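Local coordinates for protein beta-L-arabinobiosidase (Bacteroides thetaiotaomicron, PDB 5MQR) that is a multidomain glycosidase that probably cleaves sugar linkages during plant pectin breakdown, pairing beta-propeller and helical hydrolase domains, at residues A[203-208]-A[253-258]; A[233-236]-A[241-244]; A[1030-1035]-A[1064-1069]; A[1038-1043]-A[1085-1090]. All blocks are in the same frame, centred on the assembly; numbering follows the deposited sequence.

Interaction 1 of 4, residues A[203-208]-A[253-258]; sequences FIYYNH and DPIIPL
Y205 and I255 have the nearest CA atoms of the two segments, yet these stand 10.5 Å apart, so the gap is closed by side chains. The segment 203-208 bends at I204, and I204 and Y205 together sit across from the single residue R187, a classic beta bulge. Across from it, D253 to I256 form a type I turn, closed by a backbone bond of 3.1 Å from I256 N to D253 O.

D253 serves both sides of the gap. Its OD1 uses the anti lone pair to accept from I255 N at 3.2 Å, a nearly straight bond (169°) that makes an Asx turn, while its OD2 receives the hydroxyl proton of Y205 OH at 2.6 Å. That short bond lies near the plane of the phenol ring but arrives above the carboxylate, the two flat groups being turned 56° apart. With CG anti to the backbone N (chi1 176°), the tyrosine side chain stretches across to its acceptor, and I255 CD1 rests obliquely against the ring, 3.6 Å from Y205 CE1. An alanine in place of D253 removes both acceptors, which would probably leave the Y205 hydroxyl without its carboxylate mate and the turn less firmly held.

The same hydroxyl is also bound by the backbone N of D250. In this way strand 202-206, the outermost strand of a four-stranded propeller sheet, is tied to the loop that follows helix 239-242; I255 packs on M242 of that helix, while I204 reaches C232 and I235 of helix 226-236.

Interaction 2 of 4, residues A[233-236]-A[241-244]; sequences QEIL and YMMQ
I235 and L236, the last residues of helix 226-236, meet Y241 and M242 where that helix gives way, after a short break, to helix 239-242, in the connection between two propeller sheets. The second helix starts so soon after the first, carrying on in much the same direction, that the CA atoms of I235 and Y241 are 6.2 Å apart. Packing is entirely apolar in its side chains, and much of it is made against the carbonyl oxygens that end the first helix.

M242, present as selenomethionine, does most of the reaching. Its chain folds at chi2 (-59°) and again at chi3 (96°), which swings CE back to 3.3 Å from I235 O, a close methyl-to-carbonyl approach, and to 3.9 Å from I235 CG2, the two side chains crossing at about a right angle. Further back along the same side chain, CG lies 3.9 Å from L236 O, and SE passes L236 CD2 at 4.3 Å.

I235 CG2 has a second neighbour, the CB of Y241, at 4.1 Å. The Y241 hydroxyl hydrogen-bonds ND2 of N379; the ring meets Y156 edge-to-face, and the side chain lies about 6 Å from a bound calcium ion. Such a helical insertion, packed against the strands 148-157 and 163-170 through I235 and Y241, elaborates a beta-propeller architecture built from four-stranded antiparallel sheets.

Interaction 3 of 4, residues A[1030-1035]-A[1064-1069]; sequences IGLRPR and HNLTIL
I1030 and L1032 grip I1068 from the linker that leaves helix 1022-1029, in the domain resembling the C-terminal domain of glycoside hydrolase family 65, where I1068 belongs to a five-stranded antiparallel sheet. Between the two gripping residues G1031 takes a positive phi of 86°, where the chain leaves helical geometry; the side chains of both neighbours point toward the strand.

I1068 keeps CG1 anti to its carbonyl carbon and nearly extended beyond (chi2 160°), so that CD1 is carried out to both partners: it lies 3.8 Å from I1030 CG2 and 4.0 Å from L1032 CB. The side chains of I1030 and I1068 slide past one another in opposite directions, and their gamma branches also touch, I1030 CG2 to I1068 CG2 at 3.9 Å. In I1030 it is this CG2 branch, set opposite the backbone N, that does the touching.

All four residues in the contact are buried, and neighbours extend the apolar packing: I1030 also leans on F1054 of strand 1053-1061, and L1032 on W721. Two residues before I1068, on the same side of the strand, L1066 adds a looser methyl-to-methyl contact, its CD1 4.3 Å from L1032 CD1.

Interaction 4 of 4, residues A[1038-1043]-A[1085-1090]; sequences DTIEIN and IFVNGK
I1040 is the first residue of strand 1040-1042 to touch the opposing segment. Its CD1 lies 3.7 Å from V1087 CG2, the two side chains crossing at a slant, while its CG2 branch stands 4.2 Å from I1085 CD1. E1041, next along, points away, and its OE1 makes a salt bridge with NH1 of R1035.

Strand 1040-1042 pairs with strand 1101-1103 and faces strand 1085-1087 at an axis distance of 9.9 Å and 153°, a spacing of stacked layers and not of paired strands: this is face-to-face packing of two beta layers. The opposing strand ends in a type I' turn from V1087 to K1090, a tight two-residue hairpin with N1088 and G1089 at its bend.

I1042 then meets I1085 tip to tip. CD1 of I1042 is 3.8 Å from I1085 CG1, and its CG2 is 3.9 Å from I1085 CD1; with chi1 at 78°, CG1 sits between the backbone N and the carbonyl carbon, and both branches bear on this one partner. Cutting I1042 back to an alanine is likely to open a gap against I1085, and also against I1068 and L1101, which pack on the same side chain. N1043 closes the segment, bonding OD1 of N963 on helix 948-964 through its ND2.

Overall arrangement
The four contacts form two pairs. Interaction 2 is nested in the chain loop closed by interaction 1; their centres are 9 Å apart, and M242 joins them, its CB 3.3 Å from I255 O. Interactions 3 and 4 interleave along the chain with centres 6 Å apart. Their strands 1064-1071 and 1082-1087 are neighbours in one sheet, where T1067 O and F1086 N probably share a hydrogen bond of 2.8 Å. The pairs belong to separate domains: nearest atoms of interactions 2 and 3 are about 35 Å apart. The calcium ion near the Y241 side chain lies on the propeller side of this divide.

Interaction 1 of 4, residues A[203-208]-A[253-258]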
# COMPACT_ATOMS: atom_id res chain seq x y z
N PHE A 203 25.86 -41.72 7.78
CA PHE A 203 26.66 -40.65 8.32
C PHE A 203 27.32 -39.86 7.20
O PHE A 203 27.91 -40.43 6.27
CB PHE A 203 27.74 -41.19 9.25
CG PHE A 203 27.27 -41.40 10.64
CD1 PHE A 203 27.34 -40.38 11.57
CD2 PHE A 203 26.77 -42.63 11.03
CE1 PHE A 203 26.92 -40.56 12.86
CE2 PHE A 203 26.34 -42.83 12.32
CZ PHE A 203 26.41 -41.80 13.24
N ILE A 204 27.22 -38.55 7.31
CA ILE A 204 27.91 -37.62 6.44
C ILE A 204 29.14 -36.97 7.14
O ILE A 204 30.07 -36.51 6.47
CB ILE A 204 26.92 -36.57 5.89
CG1 ILE A 204 27.54 -35.80 4.71
CG2 ILE A 204 26.47 -35.60 6.97
CD1 ILE A 204 26.55 -34.93 3.93
N TYR A 205 29.13 -36.92 8.48
CA TYR A 205 30.24 -36.36 9.24
C TYR A 205 30.41 -37.12 10.56
O TYR A 205 29.42 -37.43 11.23
CB TYR A 205 29.98 -34.87 9.52
CG TYR A 205 31.01 -34.21 10.40
CD1 TYR A 205 32.17 -33.64 9.85
CD2 TYR A 205 30.85 -34.18 11.79
CE1 TYR A 205 33.12 -33.03 10.66
CE2 TYR A 205 31.80 -33.57 12.62
CZ TYR A 205 32.94 -32.99 12.06
OH TYR A 205 33.89 -32.40 12.90
N TYR A 206 31.66 -37.42 10.91
CA TYR A 206 31.98 -38.02 12.20
C TYR A 206 32.72 -37.02 13.05
O TYR A 206 33.67 -36.37 12.59
CB TYR A 206 32.88 -39.24 12.04
CG TYR A 206 32.25 -40.37 11.26
CD1 TYR A 206 31.26 -41.17 11.84
CD2 TYR A 206 32.65 -40.64 9.96
CE1 TYR A 206 30.69 -42.23 11.13
CE2 TYR A 206 32.09 -41.69 9.25
CZ TYR A 206 31.12 -42.48 9.83
OH TYR A 206 30.57 -43.50 9.11
N ASN A 207 32.28 -36.89 14.31
CA ASN A 207 33.05 -36.18 15.31
C ASN A 207 34.27 -37.02 15.65
O ASN A 207 34.27 -38.24 15.46
CB ASN A 207 32.20 -35.89 16.55
CG ASN A 207 31.21 -34.75 16.34
OD1 ASN A 207 30.02 -34.98 16.17
ND2 ASN A 207 31.70 -33.53 16.37
N HIS A 208 35.30 -36.35 16.16
CA HIS A 208 36.60 -36.99 16.44
C HIS A 208 36.41 -38.21 17.31
O HIS A 208 35.63 -38.19 18.26
CB HIS A 208 37.60 -36.01 17.11
CG HIS A 208 37.16 -35.53 18.46
ND1 HIS A 208 37.45 -36.21 19.63
CD2 HIS A 208 36.44 -34.45 18.82
CE1 HIS A 208 36.93 -35.56 20.65
NE2 HIS A 208 36.31 -34.48 20.19
N ASP A 253 37.36 -27.39 13.30
CA ASP A 253 37.37 -28.30 12.14
C ASP A 253 37.64 -27.48 10.87
O ASP A 253 36.94 -26.50 10.63
CB ASP A 253 36.05 -29.06 11.98
CG ASP A 253 36.19 -30.32 11.10
OD1 ASP A 253 36.56 -30.20 9.91
OD2 ASP A 253 35.93 -31.43 11.62
N PRO A 254 38.66 -27.88 10.08
CA PRO A 254 39.01 -27.24 8.80
C PRO A 254 37.84 -26.97 7.84
O PRO A 254 37.85 -25.95 7.17
CB PRO A 254 39.98 -28.24 8.16
CG PRO A 254 40.61 -28.94 9.30
CD PRO A 254 39.60 -28.97 10.42
N ILE A 255 36.84 -27.85 7.78
CA ILE A 255 35.70 -27.68 6.83
C ILE A 255 34.75 -26.52 7.16
O ILE A 255 33.91 -26.15 6.32
CB ILE A 255 34.85 -28.97 6.66
CG1 ILE A 255 33.99 -29.25 7.91
CG2 ILE A 255 35.74 -30.15 6.27
CD1 ILE A 255 33.36 -30.63 7.96
N ILE A 256 34.83 -25.99 8.39
CA ILE A 256 34.01 -24.85 8.80
C ILE A 256 34.73 -23.57 8.34
O ILE A 256 35.88 -23.34 8.70
CB ILE A 256 33.77 -24.78 10.33
CG1 ILE A 256 33.29 -26.13 10.93
CG2 ILE A 256 32.76 -23.69 10.65
CD1 ILE A 256 31.95 -26.66 10.44
N PRO A 257 34.05 -22.72 7.54
CA PRO A 257 34.73 -21.51 7.03
C PRO A 257 35.14 -20.49 8.10
O PRO A 257 36.25 -19.97 8.06
CB PRO A 257 33.69 -20.89 6.07
CG PRO A 257 32.78 -22.01 5.71
CD PRO A 257 32.73 -22.92 6.90
N LEU A 258 34.21 -20.19 9.01
CA LEU A 258 34.43 -19.26 10.12
C LEU A 258 34.28 -20.08 11.38
O LEU A 258 33.20 -20.58 11.66
CB LEU A 258 33.39 -18.13 10.09
CG LEU A 258 33.51 -17.02 11.15
CD1 LEU A 258 34.82 -16.24 10.99
CD2 LEU A 258 32.32 -16.07 11.09

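Interaction 2 of 4, residues A[233-236]-A[241-244]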
# COMPACT_ATOMS: atom_id res chain seq x y z
N GLN A 233 27.78 -35.03 -1.23
CA GLN A 233 29.04 -34.34 -1.49
C GLN A 233 28.85 -32.83 -1.73
O GLN A 233 29.73 -32.04 -1.36
CB GLN A 233 29.78 -34.99 -2.67
CG GLN A 233 31.23 -34.53 -2.84
CD GLN A 233 32.05 -34.79 -1.58
OE1 GLN A 233 32.14 -35.92 -1.13
NE2 GLN A 233 32.63 -33.75 -1.01
N GLU A 234 27.72 -32.46 -2.34
CA GLU A 234 27.36 -31.05 -2.55
C GLU A 234 27.13 -30.30 -1.24
O GLU A 234 27.37 -29.10 -1.18
CB GLU A 234 26.05 -30.91 -3.36
CG GLU A 234 26.17 -31.22 -4.85
CD GLU A 234 24.82 -31.33 -5.54
OE1 GLU A 234 23.81 -30.77 -5.06
OE2 GLU A 234 24.77 -32.00 -6.59
N ILE A 235 26.60 -30.99 -0.23
CA ILE A 235 26.41 -30.38 1.07
C ILE A 235 27.77 -30.03 1.64
O ILE A 235 27.98 -28.89 2.05
CB ILE A 235 25.68 -31.31 2.04
CG1 ILE A 235 24.22 -31.48 1.59
CG2 ILE A 235 25.75 -30.76 3.46
CD1 ILE A 235 23.54 -32.69 2.20
N LEU A 236 28.69 -30.99 1.63
CA LEU A 236 30.05 -30.81 2.14
C LEU A 236 30.83 -29.74 1.38
O LEU A 236 31.64 -29.05 1.96
CB LEU A 236 30.84 -32.12 2.11
CG LEU A 236 30.40 -33.23 3.06
CD1 LEU A 236 31.15 -34.54 2.77
CD2 LEU A 236 30.62 -32.80 4.51
N TYR A 241 26.33 -24.33 4.03
CA TYR A 241 25.91 -25.45 4.86
C TYR A 241 26.93 -25.76 5.96
O TYR A 241 26.53 -26.09 7.08
CB TYR A 241 25.58 -26.69 3.98
CG TYR A 241 24.20 -26.54 3.37
CD1 TYR A 241 23.98 -25.65 2.31
CD2 TYR A 241 23.11 -27.21 3.91
CE1 TYR A 241 22.70 -25.49 1.77
CE2 TYR A 241 21.85 -27.06 3.39
CZ TYR A 241 21.63 -26.20 2.32
OH TYR A 241 20.34 -26.05 1.84
N MSE A 242 28.23 -25.60 5.69
CA MSE A 242 29.25 -25.81 6.74
C MSE A 242 29.13 -24.77 7.86
O MSE A 242 29.31 -25.11 9.04
CB MSE A 242 30.66 -25.85 6.17
CG MSE A 242 30.86 -26.94 5.12
SE MSE A 242 30.49 -28.70 5.86
CE MSE A 242 28.61 -28.90 5.29
N MSE A 243 28.73 -23.55 7.51
CA MSE A 243 28.45 -22.51 8.51
C MSE A 243 27.37 -22.88 9.48
O MSE A 243 27.31 -22.32 10.58
CB MSE A 243 28.01 -21.20 7.85
CG MSE A 243 29.13 -20.53 7.05
SE MSE A 243 30.65 -19.99 8.17
CE MSE A 243 29.76 -18.39 8.89
N GLN A 244 26.50 -23.81 9.10
CA GLN A 244 25.39 -24.25 9.94
C GLN A 244 25.67 -25.54 10.66
O GLN A 244 24.78 -26.12 11.24
CB GLN A 244 24.11 -24.38 9.10
CG GLN A 244 23.72 -23.10 8.40
CD GLN A 244 22.50 -23.26 7.52
OE1 GLN A 244 21.38 -23.45 8.01
NE2 GLN A 244 22.71 -23.20 6.20

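Interaction 3 of 4, residues A[1030-1035]-A[1064-1069]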
# COMPACT_ATOMS: atom_id res chain seq x y z
N ILE A 1030 0.30 13.00 -13.18
CA ILE A 1030 -0.17 11.69 -12.72
C ILE A 1030 -0.84 10.95 -13.87
O ILE A 1030 -0.78 9.72 -13.95
CB ILE A 1030 -1.18 11.83 -11.56
CG1 ILE A 1030 -0.52 12.49 -10.34
CG2 ILE A 1030 -1.77 10.48 -11.16
CD1 ILE A 1030 0.43 11.58 -9.60
N GLY A 1031 -1.49 11.69 -14.76
CA GLY A 1031 -1.92 11.14 -16.02
C GLY A 1031 -3.26 10.43 -16.02
O GLY A 1031 -3.50 9.60 -16.91
N LEU A 1032 -4.15 10.77 -15.09
CA LEU A 1032 -5.52 10.25 -15.20
C LEU A 1032 -6.22 10.92 -16.37
O LEU A 1032 -6.40 12.13 -16.35
CB LEU A 1032 -6.31 10.49 -13.92
CG LEU A 1032 -7.80 10.09 -13.91
CD1 LEU A 1032 -8.03 8.61 -14.18
CD2 LEU A 1032 -8.41 10.47 -12.58
N ARG A 1033 -6.60 10.14 -17.37
CA ARG A 1033 -7.22 10.68 -18.59
C ARG A 1033 -8.74 10.50 -18.60
O ARG A 1033 -9.24 9.43 -18.89
CB ARG A 1033 -6.60 10.01 -19.83
CG ARG A 1033 -5.06 10.02 -19.85
CD ARG A 1033 -4.46 11.42 -19.90
NE ARG A 1033 -4.87 12.15 -21.10
CZ ARG A 1033 -4.70 13.46 -21.30
NH1 ARG A 1033 -4.13 14.24 -20.37
NH2 ARG A 1033 -5.12 14.01 -22.44
N PRO A 1034 -9.49 11.57 -18.29
CA PRO A 1034 -10.93 11.32 -18.14
C PRO A 1034 -11.60 10.87 -19.41
O PRO A 1034 -11.18 11.27 -20.49
CB PRO A 1034 -11.47 12.69 -17.69
CG PRO A 1034 -10.28 13.37 -17.07
CD PRO A 1034 -9.11 12.93 -17.90
N ARG A 1035 -12.60 10.01 -19.28
CA ARG A 1035 -13.31 9.42 -20.41
C ARG A 1035 -14.80 9.36 -20.18
O ARG A 1035 -15.26 9.44 -19.05
CB ARG A 1035 -12.82 7.99 -20.65
CG ARG A 1035 -11.37 7.88 -21.08
CD ARG A 1035 -10.86 6.50 -20.79
NE ARG A 1035 -11.51 5.51 -21.64
CZ ARG A 1035 -10.91 4.81 -22.61
NH1 ARG A 1035 -9.63 4.96 -22.88
NH2 ARG A 1035 -11.62 3.93 -23.32
N HIS A 1064 -16.90 6.53 -8.15
CA HIS A 1064 -15.97 5.62 -7.49
C HIS A 1064 -14.80 6.42 -6.94
O HIS A 1064 -14.53 7.51 -7.42
CB HIS A 1064 -15.45 4.61 -8.50
CG HIS A 1064 -16.48 3.60 -8.90
ND1 HIS A 1064 -17.54 3.91 -9.74
CD2 HIS A 1064 -16.64 2.30 -8.55
CE1 HIS A 1064 -18.30 2.84 -9.89
NE2 HIS A 1064 -17.77 1.85 -9.19
N ASN A 1065 -14.15 5.89 -5.92
CA ASN A 1065 -12.99 6.54 -5.30
C ASN A 1065 -11.71 5.93 -5.86
O ASN A 1065 -11.48 4.75 -5.65
CB ASN A 1065 -13.03 6.36 -3.79
CG ASN A 1065 -14.24 7.04 -3.16
OD1 ASN A 1065 -14.46 8.23 -3.36
ND2 ASN A 1065 -15.03 6.29 -2.44
N LEU A 1066 -10.89 6.71 -6.59
CA LEU A 1066 -9.69 6.15 -7.20
C LEU A 1066 -8.45 6.53 -6.47
O LEU A 1066 -8.35 7.60 -5.85
CB LEU A 1066 -9.51 6.54 -8.69
CG LEU A 1066 -10.63 6.34 -9.70
CD1 LEU A 1066 -10.11 6.48 -11.14
CD2 LEU A 1066 -11.33 5.04 -9.54
N THR A 1067 -7.48 5.63 -6.58
CA THR A 1067 -6.12 5.86 -6.10
C THR A 1067 -5.17 5.47 -7.21
O THR A 1067 -5.33 4.43 -7.82
CB THR A 1067 -5.81 4.96 -4.90
OG1 THR A 1067 -6.88 5.06 -3.97
CG2 THR A 1067 -4.51 5.33 -4.26
N ILE A 1068 -4.17 6.30 -7.45
CA ILE A 1068 -3.12 5.96 -8.40
C ILE A 1068 -1.82 6.13 -7.64
O ILE A 1068 -1.57 7.19 -7.09
CB ILE A 1068 -3.11 6.92 -9.62
CG1 ILE A 1068 -4.43 6.82 -10.39
CG2 ILE A 1068 -1.90 6.64 -10.51
CD1 ILE A 1068 -4.70 8.01 -11.28
N LEU A 1069 -1.01 5.10 -7.66
CA LEU A 1069 0.24 5.15 -6.99
C LEU A 1069 1.36 4.44 -7.70
O LEU A 1069 1.16 3.54 -8.53
CB LEU A 1069 0.09 4.62 -5.56
CG LEU A 1069 -0.25 3.16 -5.27
CD1 LEU A 1069 0.98 2.25 -5.37
CD2 LEU A 1069 -0.87 3.08 -3.87

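Interaction 4 of 4, residues A[1038-1043]-A[1085-1090]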
# COMPACT_ATOMS: atom_id res chain seq x y z
N ASP A 1038 -16.59 3.44 -19.13
CA ASP A 1038 -16.30 2.84 -17.83
C ASP A 1038 -14.85 2.38 -17.69
O ASP A 1038 -14.52 1.62 -16.77
CB ASP A 1038 -17.25 1.65 -17.59
CG ASP A 1038 -18.70 2.00 -17.85
OD1 ASP A 1038 -19.05 3.20 -17.65
OD2 ASP A 1038 -19.48 1.11 -18.28
N THR A 1039 -13.98 2.82 -18.59
CA THR A 1039 -12.60 2.34 -18.61
C THR A 1039 -11.73 3.40 -17.91
O THR A 1039 -11.96 4.60 -18.08
CB THR A 1039 -12.17 2.02 -20.07
OG1 THR A 1039 -12.82 0.80 -20.48
CG2 THR A 1039 -10.67 1.85 -20.21
N ILE A 1040 -10.78 2.96 -17.09
CA ILE A 1040 -9.83 3.87 -16.47
C ILE A 1040 -8.53 3.85 -17.26
O ILE A 1040 -8.01 2.78 -17.56
CB ILE A 1040 -9.53 3.48 -15.02
CG1 ILE A 1040 -10.83 3.38 -14.21
CG2 ILE A 1040 -8.54 4.48 -14.39
CD1 ILE A 1040 -10.62 2.81 -12.82
N GLU A 1041 -8.03 5.04 -17.60
CA GLU A 1041 -6.84 5.19 -18.44
C GLU A 1041 -5.90 6.14 -17.71
O GLU A 1041 -6.27 7.28 -17.45
CB GLU A 1041 -7.22 5.76 -19.81
CG GLU A 1041 -6.06 6.07 -20.76
CD GLU A 1041 -6.47 6.88 -22.01
OE1 GLU A 1041 -7.66 7.16 -22.22
OE2 GLU A 1041 -5.58 7.26 -22.82
N ILE A 1042 -4.71 5.66 -17.37
CA ILE A 1042 -3.67 6.53 -16.85
C ILE A 1042 -2.43 6.43 -17.70
O ILE A 1042 -2.17 5.41 -18.32
CB ILE A 1042 -3.32 6.28 -15.36
CG1 ILE A 1042 -2.43 5.05 -15.17
CG2 ILE A 1042 -4.59 6.19 -14.54
CD1 ILE A 1042 -2.01 4.82 -13.72
N ASN A 1043 -1.66 7.51 -17.69
CA ASN A 1043 -0.42 7.57 -18.44
C ASN A 1043 0.40 8.71 -17.86
O ASN A 1043 0.39 9.82 -18.39
CB ASN A 1043 -0.72 7.80 -19.92
CG ASN A 1043 0.54 7.79 -20.76
OD1 ASN A 1043 1.46 7.01 -20.50
ND2 ASN A 1043 0.62 8.68 -21.73
N ILE A 1085 -3.43 1.08 -9.72
CA ILE A 1085 -4.69 1.80 -9.66
C ILE A 1085 -5.60 1.04 -8.71
O ILE A 1085 -5.72 -0.18 -8.84
CB ILE A 1085 -5.39 1.83 -11.02
CG1 ILE A 1085 -4.52 2.59 -12.02
CG2 ILE A 1085 -6.79 2.45 -10.91
CD1 ILE A 1085 -4.97 2.44 -13.46
N PHE A 1086 -6.24 1.76 -7.79
CA PHE A 1086 -7.24 1.17 -6.92
C PHE A 1086 -8.58 1.85 -7.16
O PHE A 1086 -8.66 3.04 -7.41
CB PHE A 1086 -6.84 1.28 -5.44
CG PHE A 1086 -5.58 0.52 -5.08
CD1 PHE A 1086 -4.33 1.01 -5.42
CD2 PHE A 1086 -5.65 -0.69 -4.35
CE1 PHE A 1086 -3.16 0.31 -5.09
CE2 PHE A 1086 -4.49 -1.40 -4.03
CZ PHE A 1086 -3.24 -0.89 -4.39
N VAL A 1087 -9.63 1.03 -7.09
CA VAL A 1087 -11.02 1.48 -7.10
C VAL A 1087 -11.63 1.07 -5.75
O VAL A 1087 -11.68 -0.11 -5.43
CB VAL A 1087 -11.79 0.80 -8.25
CG1 VAL A 1087 -13.27 1.19 -8.25
CG2 VAL A 1087 -11.11 1.14 -9.57
N ASN A 1088 -12.10 2.05 -4.98
CA ASN A 1088 -12.62 1.84 -3.62
C ASN A 1088 -11.72 0.91 -2.81
O ASN A 1088 -12.18 -0.01 -2.15
CB ASN A 1088 -14.05 1.32 -3.68
CG ASN A 1088 -14.97 2.28 -4.42
OD1 ASN A 1088 -14.66 3.45 -4.60
ND2 ASN A 1088 -16.10 1.78 -4.87
N GLY A 1089 -10.42 1.19 -2.90
CA GLY A 1089 -9.41 0.44 -2.18
C GLY A 1089 -9.09 -0.96 -2.64
O GLY A 1089 -8.34 -1.65 -1.97
N LYS A 1090 -9.66 -1.39 -3.77
CA LYS A 1090 -9.36 -2.70 -4.36
C LYS A 1090 -8.57 -2.47 -5.64
O LYS A 1090 -8.96 -1.63 -6.49
CB LYS A 1090 -10.65 -3.46 -4.65
CG LYS A 1090 -11.47 -3.77 -3.40
CD LYS A 1090 -10.76 -4.78 -2.49
CE LYS A 1090 -11.63 -5.24 -1.32
NZ LYS A 1090 -10.79 -5.69 -0.13